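Local coordinates for periplasmic beta-glucosidase (Pseudomonas aeruginosa, PDB 6R5T), which probably hydrolyses terminal, non-reducing beta-D-glucosyl residues in the periplasm with release of beta-D-glucose, as a member of glycoside hydrolase family 3, at residues T52-R55 against P56-R59; D63-R66 against H67-L70; L238-L241 against L242-W246; E271-A274 against T275-A278; E304-Q307 against A308-D311. The protein carries 1 engineered substitution. All blocks are in the same frame, centred on the assembly; numbering follows the deposited sequence. Where two conformers were deposited one is given.

Interaction 1: residues T52-R55 against P56-R59; sequences TVTR and PDIR
R55 to R59 make the first turn of helix 55-65, and T52 to T54 lead into it, with T54 as the N-cap. The setting is a strand-to-helix connection of the TIM-barrel-type N-terminal domain: strand 48-50 ends just before, F50 and N51 belong to the sugar pocket, and the side chain of V53 is about 9 Å from a bound galactose. P56 comes first. Its ring crosses the R55 side chain at roughly a right angle, and its CD passes the T54 hydroxyl, 3.8 Å from OG1. D57, three residues beyond the cap, turns its carboxylate back to the loop. T54, whose buried N has no partner in the model, holds OG1 between that N and its carbonyl carbon (chi1 74°), which brings the hydroxyl to D57 OD2 at 2.9 Å in a weak hydrogen bond. The same OD2 accepts a hydrogen bond from a water that in turn accepts from V53 N, so one carboxylate oxygen ties two loop residues to the helix. The D57 CB also packs on the methyl CG2 of T52, 3.6 Å away. I58 closes the first backbone turn, its N donating to T54 O at 2.9 Å and 166°. The I58 and T52 side chains slide past each other in opposite directions, I58 CG1 lying 3.8 Å from T52 CG2. R59 donates its N to R55 O. The guanidinium groups have separate outside partners, D339 for R55 and the L334 carbonyl for R59, but the aliphatic stems meet, R59 CG lying 4.0 Å from R55 CG.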
loop_
_atom_site.group_PDB
_atom_site.type_symbol
_atom_site.label_atom_id
_atom_site.label_comp_id
_atom_site.label_asym_id
_atom_site.label_seq_id
_atom_site.Cartn_x
_atom_site.Cartn_y
_atom_site.Cartn_z
ATOM N N THR A 52 28.849 -0.038 23.411
ATOM C CA THR A 52 29.740 -0.454 24.534
ATOM C C THR A 52 28.906 -0.380 25.808
ATOM O O THR A 52 28.389 0.696 26.094
ATOM C CB THR A 52 30.990 0.444 24.593
ATOM O OG1 THR A 52 31.746 0.164 23.420
ATOM C CG2 THR A 52 31.786 0.253 25.849
ATOM N N VAL A 53 28.720 -1.490 26.537
ATOM C CA VAL A 53 27.542 -1.583 27.446
ATOM C C VAL A 53 27.850 -2.157 28.833
ATOM O O VAL A 53 26.901 -2.573 29.509
ATOM C CB VAL A 53 26.432 -2.427 26.788
ATOM C CG1 VAL A 53 26.037 -1.795 25.449
ATOM C CG2 VAL A 53 26.861 -3.860 26.617
ATOM N N THR A 54 29.110 -2.246 29.219
ATOM C CA THR A 54 29.442 -2.728 30.581
ATOM C C THR A 54 30.279 -1.675 31.295
ATOM O O THR A 54 31.000 -0.934 30.634
ATOM C CB THR A 54 30.155 -4.076 30.590
ATOM O OG1 THR A 54 31.494 -3.865 30.160
ATOM C CG2 THR A 54 29.483 -5.096 29.695
ATOM N N ARG A 55 30.160 -1.651 32.599
ATOM C CA ARG A 55 30.856 -0.624 33.416
ATOM C C ARG A 55 32.357 -0.624 33.115
ATOM O O ARG A 55 32.927 0.436 32.844
ATOM C CB ARG A 55 30.609 -0.801 34.909
ATOM C CG ARG A 55 31.548 0.096 35.708
ATOM C CD ARG A 55 31.467 -0.246 37.160
ATOM N NE ARG A 55 30.253 0.262 37.757
ATOM C CZ ARG A 55 30.059 0.395 39.069
ATOM N NH1 ARG A 55 31.016 0.077 39.942
ATOM N NH2 ARG A 55 28.933 0.912 39.496
ATOM N N PRO A 56 33.079 -1.767 33.166
ATOM C CA PRO A 56 34.515 -1.718 32.890
ATOM C C PRO A 56 34.871 -1.181 31.501
ATOM O O PRO A 56 35.872 -0.488 31.337
ATOM C CB PRO A 56 35.043 -3.144 33.105
ATOM C CG PRO A 56 33.841 -3.985 33.503
ATOM C CD PRO A 56 32.628 -3.080 33.667
ATOM N N ASP A 57 34.090 -1.536 30.495
ATOM C CA ASP A 57 34.370 -1.136 29.092
ATOM C C ASP A 57 34.066 0.348 28.900
ATOM O O ASP A 57 34.886 1.044 28.244
ATOM C CB ASP A 57 33.514 -1.928 28.123
ATOM C CG ASP A 57 33.872 -3.389 28.036
ATOM O OD1 ASP A 57 35.046 -3.702 28.295
ATOM O OD2 ASP A 57 32.957 -4.170 27.669
ATOM N N ILE A 58 32.984 0.803 29.503
ATOM C CA ILE A 58 32.616 2.243 29.430
ATOM C C ILE A 58 33.627 3.071 30.239
ATOM O O ILE A 58 34.059 4.149 29.759
ATOM C CB ILE A 58 31.169 2.475 29.879
ATOM C CG1 ILE A 58 30.194 1.818 28.885
ATOM C CG2 ILE A 58 30.915 3.971 30.019
ATOM C CD1 ILE A 58 28.730 1.905 29.308
ATOM N N ARG A 59 33.974 2.614 31.440
ATOM C CA ARG A 59 34.992 3.354 32.238
ATOM C C ARG A 59 36.270 3.492 31.407
ATOM O O ARG A 59 36.923 4.580 31.469
ATOM C CB ARG A 59 35.290 2.582 33.533
ATOM C CG ARG A 59 34.330 2.770 34.681
ATOM C CD ARG A 59 34.956 2.241 35.978
ATOM N NE ARG A 59 35.884 3.272 36.449
ATOM C CZ ARG A 59 35.582 4.278 37.252
ATOM N NH1 ARG A 59 34.396 4.387 37.822
ATOM N NH2 ARG A 59 36.519 5.148 37.552
HETATM O O HOH W 1 30.579 -3.671 26.045
#

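Interaction 2: residues D63-R66 against H67-L70; sequences DQVR and HSRL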
loop_
_atom_site.group_PDB
_atom_site.type_symbol
_atom_site.label_atom_id
_atom_site.label_comp_id
_atom_site.label_asym_id
_atom_site.label_seq_id
_atom_site.Cartn_x
_atom_site.Cartn_y
_atom_site.Cartn_z
ATOM N N ASP A 63 38.015 6.961 30.562
ATOM C CA ASP A 63 39.394 7.181 31.052
ATOM C C ASP A 63 40.258 7.830 29.969
ATOM O O ASP A 63 41.179 8.566 30.339
ATOM C CB ASP A 63 40.048 5.900 31.541
ATOM C CG ASP A 63 39.536 5.385 32.874
ATOM O OD1 ASP A 63 38.839 6.095 33.627
ATOM O OD2 ASP A 63 39.821 4.238 33.145
ATOM N N GLN A 64 40.025 7.541 28.694
ATOM C CA GLN A 64 40.863 8.055 27.593
ATOM C C GLN A 64 40.662 9.557 27.462
ATOM O O GLN A 64 41.560 10.229 26.925
ATOM C CB GLN A 64 40.571 7.358 26.277
ATOM C CG GLN A 64 40.730 5.851 26.366
ATOM C CD GLN A 64 42.031 5.478 27.030
ATOM O OE1 GLN A 64 43.098 5.866 26.547
ATOM N NE2 GLN A 64 41.945 4.775 28.158
ATOM N N VAL A 65 39.503 10.073 27.873
ATOM C CA VAL A 65 39.183 11.524 27.756
ATOM C C VAL A 65 40.197 12.362 28.542
ATOM O O VAL A 65 40.489 13.473 28.104
ATOM C CB VAL A 65 37.748 11.774 28.236
ATOM C CG1 VAL A 65 37.465 13.219 28.469
ATOM C CG2 VAL A 65 36.761 11.187 27.242
ATOM N N ARG A 66 40.651 11.849 29.679
ATOM C CA ARG A 66 41.614 12.568 30.557
ATOM C C ARG A 66 42.854 12.950 29.747
ATOM O O ARG A 66 43.609 13.843 30.215
ATOM C CB ARG A 66 42.034 11.695 31.742
ATOM C CG ARG A 66 40.916 11.268 32.691
ATOM C CD ARG A 66 41.423 11.110 34.131
ATOM N NE ARG A 66 41.263 9.843 34.852
ATOM C CZ ARG A 66 42.108 8.809 34.784
ATOM N NH1 ARG A 66 43.136 8.837 33.948
ATOM N NH2 ARG A 66 41.895 7.731 35.526
ATOM N N HIS A 67 43.146 12.295 28.612
ATOM C CA HIS A 67 44.378 12.556 27.826
ATOM C C HIS A 67 44.160 13.628 26.757
ATOM O O HIS A 67 45.125 14.022 26.120
ATOM C CB HIS A 67 44.938 11.285 27.184
ATOM C CG HIS A 67 45.346 10.260 28.175
ATOM N ND1 HIS A 67 46.455 10.414 29.007
ATOM C CD2 HIS A 67 44.784 9.075 28.500
ATOM C CE1 HIS A 67 46.558 9.350 29.779
ATOM N NE2 HIS A 67 45.551 8.509 29.485
ATOM N N SER A 68 42.931 14.089 26.526
ATOM C CA SER A 68 42.668 15.112 25.483
ATOM C C SER A 68 42.941 16.487 26.078
ATOM O O SER A 68 43.051 16.613 27.318
ATOM C CB SER A 68 41.238 15.021 24.933
ATOM O OG SER A 68 40.296 15.263 25.943
ATOM N N ARG A 69 42.939 17.497 25.244
ATOM C CA ARG A 69 43.214 18.880 25.726
ATOM C C ARG A 69 42.083 19.374 26.618
ATOM O O ARG A 69 42.353 19.840 27.730
ATOM C CB ARG A 69 43.455 19.783 24.540
ATOM C CG ARG A 69 43.896 21.178 24.947
ATOM C CD ARG A 69 44.009 22.072 23.734
ATOM N NE ARG A 69 42.707 22.602 23.299
ATOM C CZ ARG A 69 42.178 23.758 23.687
ATOM N NH1 ARG A 69 42.752 24.479 24.650
ATOM N NH2 ARG A 69 41.032 24.151 23.161
ATOM N N LEU A 70 40.824 19.281 26.158
ATOM C CA LEU A 70 39.677 19.831 26.935
ATOM C C LEU A 70 38.972 18.816 27.844
ATOM O O LEU A 70 38.194 19.267 28.686
ATOM C CB LEU A 70 38.680 20.472 25.965
ATOM C CG LEU A 70 39.181 21.732 25.264
ATOM C CD1 LEU A 70 38.179 22.230 24.238
ATOM C CD2 LEU A 70 39.478 22.819 26.280
#
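H67 folds back over the last turn of helix 55-65 and brings its ring edge up to Q64 O, at a helix C-terminus that leaves through a type I beta turn from V65 to S68. The helix runs between strands 48-50 and 75-78 of the TIM-barrel-type domain, so this is the point where the chain turns back toward the next strand. H67 loses the most surface to the contact. Its N donates to Q64 O at 3.1 Å, from well above the carbonyl plane (53° out of it). With CG anti to its carbonyl carbon (chi1 -62°), the imidazole swings back along the helix: Q64 O lies near the ring plane, 3.8 Å from CD2. The Q64 amide, inclined by 39° to the ring, comes no closer than 4.1 Å from OE1 to CD2; its OE1 is held by R42 and its NE2 by the A60 carbonyl. R66 is a middle residue of the V65-S68 turn, and its side chain runs back to D63, where the ion pair is long and no N-H points at the oxygen; D63 OD1 has a firmer partner in the Y331 hydroxyl. V65 and S68 fasten the turn. The carbonyl oxygen of V65 accepts twice from S68, from its N at 3.0 Å and from its hydroxyl OG, in the carbonyl plane, at 2.8 Å.

Interaction 3: residues L238-L241 against L242-W246; sequences LTDL and LRQQW
L241 sets CG anti to its backbone N (chi1 179°), and W246, five residues on, sets CG anti to its carbonyl carbon (chi1 -71°); together these torsions lay the leucine branch across the indole. L241 CD1 stands over one face, 3.9 Å from the centroid of the five-membered ring and 28° off its normal, a CH-pi contact. The second methyl follows the benzene end, CD2 lying 4.0 Å from W246 CZ2. A spacing of five residues is consistent with the wider, pi-type turns of 238-245. Their evidence is a run of i+5 to i bonds, each 2.9 Å long: Q244 N to T239 O is nearly straight, Q245 N to D240 O is bent and partly shared with a weak bond to L241 O, and W246 N reaches L241 O. Some alpha character remains, since T239 O accepts from R243 N as well, at 3.1 Å and from above the carbonyl plane. R243 bends at its second torsion and passes L238 O with CG only 3.3 Å away. A water at the edge of the guanidinium, in its plane, accepts from R243 NE at 2.9 Å and lies 2.7 Å from L238 O, to which it can donate, though other acceptors compete. W246 has K209 as a cation-pi partner. The chemistry is thus divided: an apolar methyl-on-indole contact accompanies the widened turn, whereas the arginine reaches L238 O through water and joins the helix to its surroundings by a salt bridge to D316 and hydrogen bonds to the loop carbonyls of F248 and G250.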
loop_
_atom_site.group_PDB
_atom_site.type_symbol
_atom_site.label_atom_id
_atom_site.label_comp_id
_atom_site.label_asym_id
_atom_site.label_seq_id
_atom_site.Cartn_x
_atom_site.Cartn_y
_atom_site.Cartn_z
ATOM N N LEU A 238 13.572 18.667 9.752
ATOM C CA LEU A 238 14.476 18.657 10.917
ATOM C C LEU A 238 14.624 20.072 11.465
ATOM O O LEU A 238 15.033 20.202 12.612
ATOM C CB LEU A 238 15.828 18.104 10.491
ATOM C CG LEU A 238 15.838 16.672 10.017
ATOM C CD1 LEU A 238 17.266 16.308 9.697
ATOM C CD2 LEU A 238 15.232 15.749 11.050
ATOM N N THR A 239 14.413 21.066 10.638
ATOM C CA THR A 239 14.585 22.487 11.034
ATOM C C THR A 239 13.246 23.206 11.118
ATOM O O THR A 239 12.898 23.616 12.225
ATOM C CB THR A 239 15.559 23.223 10.113
ATOM O OG1 THR A 239 16.850 22.602 10.184
ATOM C CG2 THR A 239 15.699 24.657 10.562
ATOM N N ASP A 240 12.519 23.350 10.009
ATOM C CA ASP A 240 11.249 24.114 10.009
ATOM C C ASP A 240 10.260 23.493 11.010
ATOM O O ASP A 240 9.657 24.182 11.832
ATOM C CB ASP A 240 10.687 24.199 8.605
ATOM C CG ASP A 240 11.600 24.933 7.632
ATOM O OD1 ASP A 240 12.548 25.582 8.093
ATOM O OD2 ASP A 240 11.378 24.831 6.424
ATOM N N LEU A 241 10.030 22.181 10.904
ATOM C CA LEU A 241 9.059 21.530 11.775
ATOM C C LEU A 241 9.666 21.304 13.156
ATOM O O LEU A 241 9.136 21.791 14.148
ATOM C CB LEU A 241 8.636 20.224 11.120
ATOM C CG LEU A 241 7.639 19.445 11.968
ATOM C CD1 LEU A 241 6.314 20.189 12.073
ATOM C CD2 LEU A 241 7.468 18.049 11.382
ATOM N N LEU A 242 10.717 20.490 13.256
ATOM C CA LEU A 242 11.173 20.023 14.585
ATOM C C LEU A 242 11.657 21.205 15.444
ATOM O O LEU A 242 11.365 21.209 16.613
ATOM C CB LEU A 242 12.302 19.022 14.352
ATOM C CG LEU A 242 12.947 18.434 15.600
ATOM C CD1 LEU A 242 11.936 17.689 16.463
ATOM C CD2 LEU A 242 14.116 17.547 15.205
ATOM N N ARG A 243 12.402 22.152 14.871
ATOM C CA ARG A 243 12.986 23.264 15.685
ATOM C C ARG A 243 12.038 24.451 15.705
ATOM O O ARG A 243 11.657 24.894 16.795
ATOM C CB ARG A 243 14.349 23.654 15.124
ATOM C CG ARG A 243 15.304 22.474 15.036
ATOM C CD ARG A 243 15.927 22.210 16.342
ATOM N NE ARG A 243 16.987 21.205 16.234
ATOM C CZ ARG A 243 17.663 20.738 17.270
ATOM N NH1 ARG A 243 17.429 21.223 18.488
ATOM N NH2 ARG A 243 18.559 19.787 17.090
ATOM N N GLN A 244 11.701 24.982 14.543
ATOM C CA GLN A 244 10.949 26.254 14.494
ATOM C C GLN A 244 9.506 26.045 14.975
ATOM O O GLN A 244 9.044 26.824 15.830
ATOM C CB GLN A 244 11.140 26.886 13.127
ATOM C CG GLN A 244 12.615 27.213 12.867
ATOM C CD GLN A 244 12.970 27.651 11.464
ATOM O OE1 GLN A 244 12.214 27.465 10.514
ATOM N NE2 GLN A 244 14.159 28.213 11.313
ATOM N N GLN A 245 8.803 25.018 14.515
ATOM C CA GLN A 245 7.382 24.852 14.881
ATOM C C GLN A 245 7.242 24.163 16.241
ATOM O O GLN A 245 6.462 24.617 17.063
ATOM C CB GLN A 245 6.652 24.020 13.844
ATOM C CG GLN A 245 5.412 24.703 13.328
ATOM C CD GLN A 245 5.699 25.196 11.934
ATOM O OE1 GLN A 245 6.205 24.443 11.088
ATOM N NE2 GLN A 245 5.365 26.460 11.686
ATOM N N TRP A 246 7.994 23.094 16.495
ATOM C CA TRP A 246 7.796 22.307 17.712
ATOM C C TRP A 246 8.676 22.781 18.847
ATOM O O TRP A 246 8.443 22.329 19.986
ATOM C CB TRP A 246 8.073 20.826 17.433
ATOM C CG TRP A 246 7.045 20.158 16.579
ATOM C CD1 TRP A 246 5.879 20.656 16.077
ATOM C CD2 TRP A 246 7.090 18.778 16.181
ATOM N NE1 TRP A 246 5.198 19.683 15.384
ATOM C CE2 TRP A 246 5.934 18.517 15.419
ATOM C CE3 TRP A 246 8.014 17.746 16.389
ATOM C CZ2 TRP A 246 5.680 17.258 14.861
ATOM C CZ3 TRP A 246 7.763 16.502 15.842
ATOM C CH2 TRP A 246 6.592 16.253 15.120
HETATM O O HOH W 2 17.489 19.997 13.685
#

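Interaction 4: residues E271-A274 against T275-A278; sequences ERDA and TRLA
T275 to A278 each donate a backbone N-H four residues back, to E271 through A274, giving regular alpha-helical turns on helix 271-281 of the TIM-barrel-type domain, just ahead of strand 286-287. The bonds are even, 3.0 Å from T275 N to E271 O and 3.1 Å from L277 N to D273 O, and the N-H angles stay close to 160°, as in a regular alpha helix. T275 and A278 face helix 291-301, touching L291, L299 and Y292, and E271 OE1 bonds W295 NE1 there. T275 adds a side-chain bond. Its OG1, anti to its own carbonyl carbon, bends back and donates to E271 O at 2.8 Å; the two donors of T275 reach that oxygen from opposite faces of the carbonyl plane. L277 CG packs 3.4 Å from D273 O. D273 and R276 lie side by side and point the same way. A bend at the third torsion of R276 (chi3 30°), well away from a staggered value, brings the guanidinium alongside the aspartate. A water also lies between D273 OD1 and R276 NE, but so close to both that its position is doubtful. The carboxylate oxygen sits at the guanidinium edge, in its plane, although the two flat groups are turned 60° apart, and the salt bridge is long, 3.7 Å from D273 OD1 to R276 NH2.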
loop_
_atom_site.group_PDB
_atom_site.type_symbol
_atom_site.label_atom_id
_atom_site.label_comp_id
_atom_site.label_asym_id
_atom_site.label_seq_id
_atom_site.Cartn_x
_atom_site.Cartn_y
_atom_site.Cartn_z
ATOM N N GLU A 271 30.426 12.072 -1.176
ATOM C CA GLU A 271 30.320 12.167 0.300
ATOM C C GLU A 271 30.353 13.632 0.765
ATOM O O GLU A 271 29.807 13.965 1.793
ATOM C CB GLU A 271 31.479 11.408 0.927
ATOM C CG GLU A 271 31.368 9.925 0.785
ATOM C CD GLU A 271 32.485 9.223 1.529
ATOM O OE1 GLU A 271 33.349 9.913 2.197
ATOM O OE2 GLU A 271 32.467 8.024 1.491
ATOM N N ARG A 272 31.099 14.500 0.085
ATOM C CA ARG A 272 31.200 15.926 0.437
ATOM C C ARG A 272 29.817 16.576 0.367
ATOM O O ARG A 272 29.413 17.276 1.278
ATOM C CB ARG A 272 32.169 16.568 -0.552
ATOM C CG ARG A 272 32.425 18.037 -0.339
ATOM C CD ARG A 272 33.516 18.488 -1.313
ATOM N NE ARG A 272 33.783 19.874 -1.012
ATOM C CZ ARG A 272 34.999 20.444 -0.970
ATOM N NH1 ARG A 272 36.104 19.755 -1.251
ATOM N NH2 ARG A 272 35.073 21.730 -0.659
ATOM N N ASP A 273 29.130 16.355 -0.749
ATOM C CA ASP A 273 27.776 16.948 -0.949
ATOM C C ASP A 273 26.805 16.289 0.032
ATOM O O ASP A 273 25.967 16.992 0.566
ATOM C CB ASP A 273 27.341 16.798 -2.403
ATOM C CG ASP A 273 28.154 17.663 -3.353
ATOM O OD1 ASP A 273 28.826 18.624 -2.866
ATOM O OD2 ASP A 273 28.151 17.360 -4.570
ATOM N N ALA A 274 26.943 14.999 0.323
ATOM C CA ALA A 274 26.045 14.366 1.315
ATOM C C ALA A 274 26.203 15.020 2.689
ATOM O O ALA A 274 25.200 15.341 3.400
ATOM C CB ALA A 274 26.299 12.892 1.356
ATOM N N THR A 275 27.462 15.281 3.088
ATOM C CA THR A 275 27.741 15.878 4.399
ATOM C C THR A 275 27.098 17.275 4.485
ATOM O O THR A 275 26.476 17.631 5.509
ATOM C CB THR A 275 29.266 15.963 4.584
ATOM O OG1 THR A 275 29.811 14.644 4.534
ATOM C CG2 THR A 275 29.597 16.623 5.892
ATOM N N ARG A 276 27.241 18.064 3.401
ATOM C CA ARG A 276 26.670 19.430 3.356
ATOM C C ARG A 276 25.138 19.357 3.557
ATOM O O ARG A 276 24.588 20.079 4.395
ATOM C CB ARG A 276 27.018 20.117 2.038
ATOM C CG ARG A 276 26.426 21.512 2.008
ATOM C CD ARG A 276 26.514 22.292 0.712
ATOM N NE ARG A 276 26.510 21.423 -0.452
ATOM C CZ ARG A 276 25.429 21.030 -1.117
ATOM N NH1 ARG A 276 24.217 21.417 -0.748
ATOM N NH2 ARG A 276 25.583 20.227 -2.153
ATOM N N LEU A 277 24.507 18.439 2.836
ATOM C CA LEU A 277 23.024 18.317 2.907
ATOM C C LEU A 277 22.608 17.964 4.334
ATOM O O LEU A 277 21.671 18.567 4.835
ATOM C CB LEU A 277 22.538 17.267 1.922
ATOM C CG LEU A 277 22.660 17.635 0.458
ATOM C CD1 LEU A 277 22.296 16.461 -0.432
ATOM C CD2 LEU A 277 21.805 18.843 0.134
ATOM N N ALA A 278 23.268 17.006 4.968
ATOM C CA ALA A 278 22.855 16.536 6.310
ATOM C C ALA A 278 23.035 17.643 7.356
ATOM O O ALA A 278 22.131 17.916 8.121
ATOM C CB ALA A 278 23.632 15.312 6.669
HETATM O O HOH W 3 28.802 20.597 -1.268
#

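Interaction 5: residues E304-Q307 against A308-D311; sequences EIDQ and ADID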
loop_
_atom_site.group_PDB
_atom_site.type_symbol
_atom_site.label_atom_id
_atom_site.label_comp_id
_atom_site.label_asym_id
_atom_site.label_seq_id
_atom_site.Cartn_x
_atom_site.Cartn_y
_atom_site.Cartn_z
ATOM N N GLU A 304 30.920 26.428 1.635
ATOM C CA GLU A 304 29.733 25.592 1.236
ATOM C C GLU A 304 28.810 25.374 2.454
ATOM O O GLU A 304 27.620 25.044 2.269
ATOM C CB GLU A 304 30.160 24.257 0.650
ATOM C CG GLU A 304 30.963 24.397 -0.624
ATOM C CD GLU A 304 31.432 23.053 -1.148
ATOM O OE1 GLU A 304 32.506 22.569 -0.733
ATOM O OE2 GLU A 304 30.673 22.455 -1.922
ATOM N N ILE A 305 29.322 25.537 3.661
ATOM C CA ILE A 305 28.523 25.584 4.922
ATOM C C ILE A 305 28.984 26.806 5.702
ATOM O O ILE A 305 30.032 27.406 5.320
ATOM C CB ILE A 305 28.649 24.285 5.756
ATOM C CG1 ILE A 305 30.080 24.069 6.228
ATOM C CG2 ILE A 305 28.166 23.052 4.988
ATOM C CD1 ILE A 305 30.308 22.946 7.197
ATOM N N ASP A 306 28.232 27.157 6.736
ATOM C CA ASP A 306 28.487 28.303 7.636
ATOM C C ASP A 306 29.084 27.794 8.949
ATOM O O ASP A 306 28.754 26.651 9.420
ATOM C CB ASP A 306 27.201 29.078 7.915
ATOM C CG ASP A 306 26.557 29.573 6.633
ATOM O OD1 ASP A 306 27.292 30.085 5.790
ATOM O OD2 ASP A 306 25.349 29.367 6.456
ATOM N N GLN A 307 29.888 28.629 9.597
ATOM C CA GLN A 307 30.372 28.323 10.960
ATOM C C GLN A 307 29.180 28.025 11.888
ATOM O O GLN A 307 29.284 27.110 12.743
ATOM C CB GLN A 307 31.230 29.472 11.488
ATOM C CG GLN A 307 31.747 29.266 12.899
ATOM C CD GLN A 307 32.780 28.163 12.938
ATOM O OE1 GLN A 307 33.708 28.163 12.120
ATOM N NE2 GLN A 307 32.625 27.204 13.850
ATOM N N ALA A 308 28.082 28.765 11.764
ATOM C CA ALA A 308 26.855 28.572 12.570
ATOM C C ALA A 308 26.321 27.120 12.441
ATOM O O ALA A 308 25.747 26.627 13.429
ATOM C CB ALA A 308 25.807 29.564 12.159
ATOM N N ASP A 309 26.528 26.437 11.326
ATOM C CA ASP A 309 26.080 25.017 11.143
ATOM C C ASP A 309 26.883 24.119 12.106
ATOM O O ASP A 309 26.306 23.288 12.866
ATOM C CB ASP A 309 26.269 24.564 9.696
ATOM C CG ASP A 309 25.388 25.290 8.698
ATOM O OD1 ASP A 309 24.198 25.467 9.041
ATOM O OD2 ASP A 309 25.899 25.673 7.586
ATOM N N ILE A 310 28.211 24.295 12.166
ATOM C CA ILE A 310 29.079 23.526 13.104
ATOM C C ILE A 310 28.711 23.915 14.534
ATOM O O ILE A 310 28.614 23.043 15.407
ATOM C CB ILE A 310 30.562 23.830 12.823
ATOM C CG1 ILE A 310 30.948 23.492 11.384
ATOM C CG2 ILE A 310 31.460 23.161 13.843
ATOM C CD1 ILE A 310 31.046 22.027 11.135
ATOM N N ASP A 311 28.558 25.212 14.777
ATOM C CA ASP A 311 28.310 25.679 16.155
ATOM C C ASP A 311 26.984 25.122 16.683
ATOM O O ASP A 311 26.920 24.805 17.889
ATOM C CB ASP A 311 28.352 27.197 16.250
ATOM C CG ASP A 311 29.760 27.773 16.124
ATOM O OD1 ASP A 311 30.727 26.993 16.190
ATOM O OD2 ASP A 311 29.852 29.026 15.957
#
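This is a helix N-terminal cap, formed where the loop after helix 291-301 enters helix 307-323 on the outside of the TIM-barrel-type domain. D306 is the N-cap and D309 the third residue of the helix. D309 turns its carboxylate back, and OD2 accepts from D306 N at 2.9 Å and a nearly straight 170°, on the anti side, 32° out of the carboxylate plane. That is one half of a capping box; the D306 side chain makes no return bond. The backbone does reply, D309 N donating to D306 O at 2.9 Å. On either side of the cap, I305 and I310 occupy the positions of a hydrophobic staple, CD1 to CD1 at 4.1 Å, in the one of two I310 conformers described. In the first turn, Q307, just after the cap, places CG anti to its backbone N (chi1 179°) and bends at the next torsion, so that NE2 curls over to OD1 of D311, four residues on, at 3.0 Å. The carboxylate oxygen lies in the plane of the glutamine amide but is met from above its own plane. N16 also accepts from Q307 NE2, and K19 forms a salt bridge with D311. The D306 and D309 carboxylates approach to 3.9 Å between their OD2 atoms, a like-charge pair. The N-H of D306 and the positive end of the helix would probably ease the charge on D309.

All five contacts lie in the TIM-barrel-type N-terminal domain and follow one another along the chain. Interactions 1 and 2 mark the start and the end of helix 55-65, their centres 17 Å apart, between strands 48-50 and 75-78. Interaction 3 lies on helix 235-245 before strand 251-253, interaction 4 on helix 271-281 between that strand and 286-287, and interaction 5 opens helix 307-323. Interactions 4 and 5, with centres 13 Å apart, touch directly: R272 NH2 forms a salt bridge with E304 OE1 at 2.7 Å. The nearest atoms of interactions 3 and 4 are about 5 Å apart, without touching. The contacts thus sit on four helices around the eight-stranded parallel sheet, whose domain carries much of the sugar pocket.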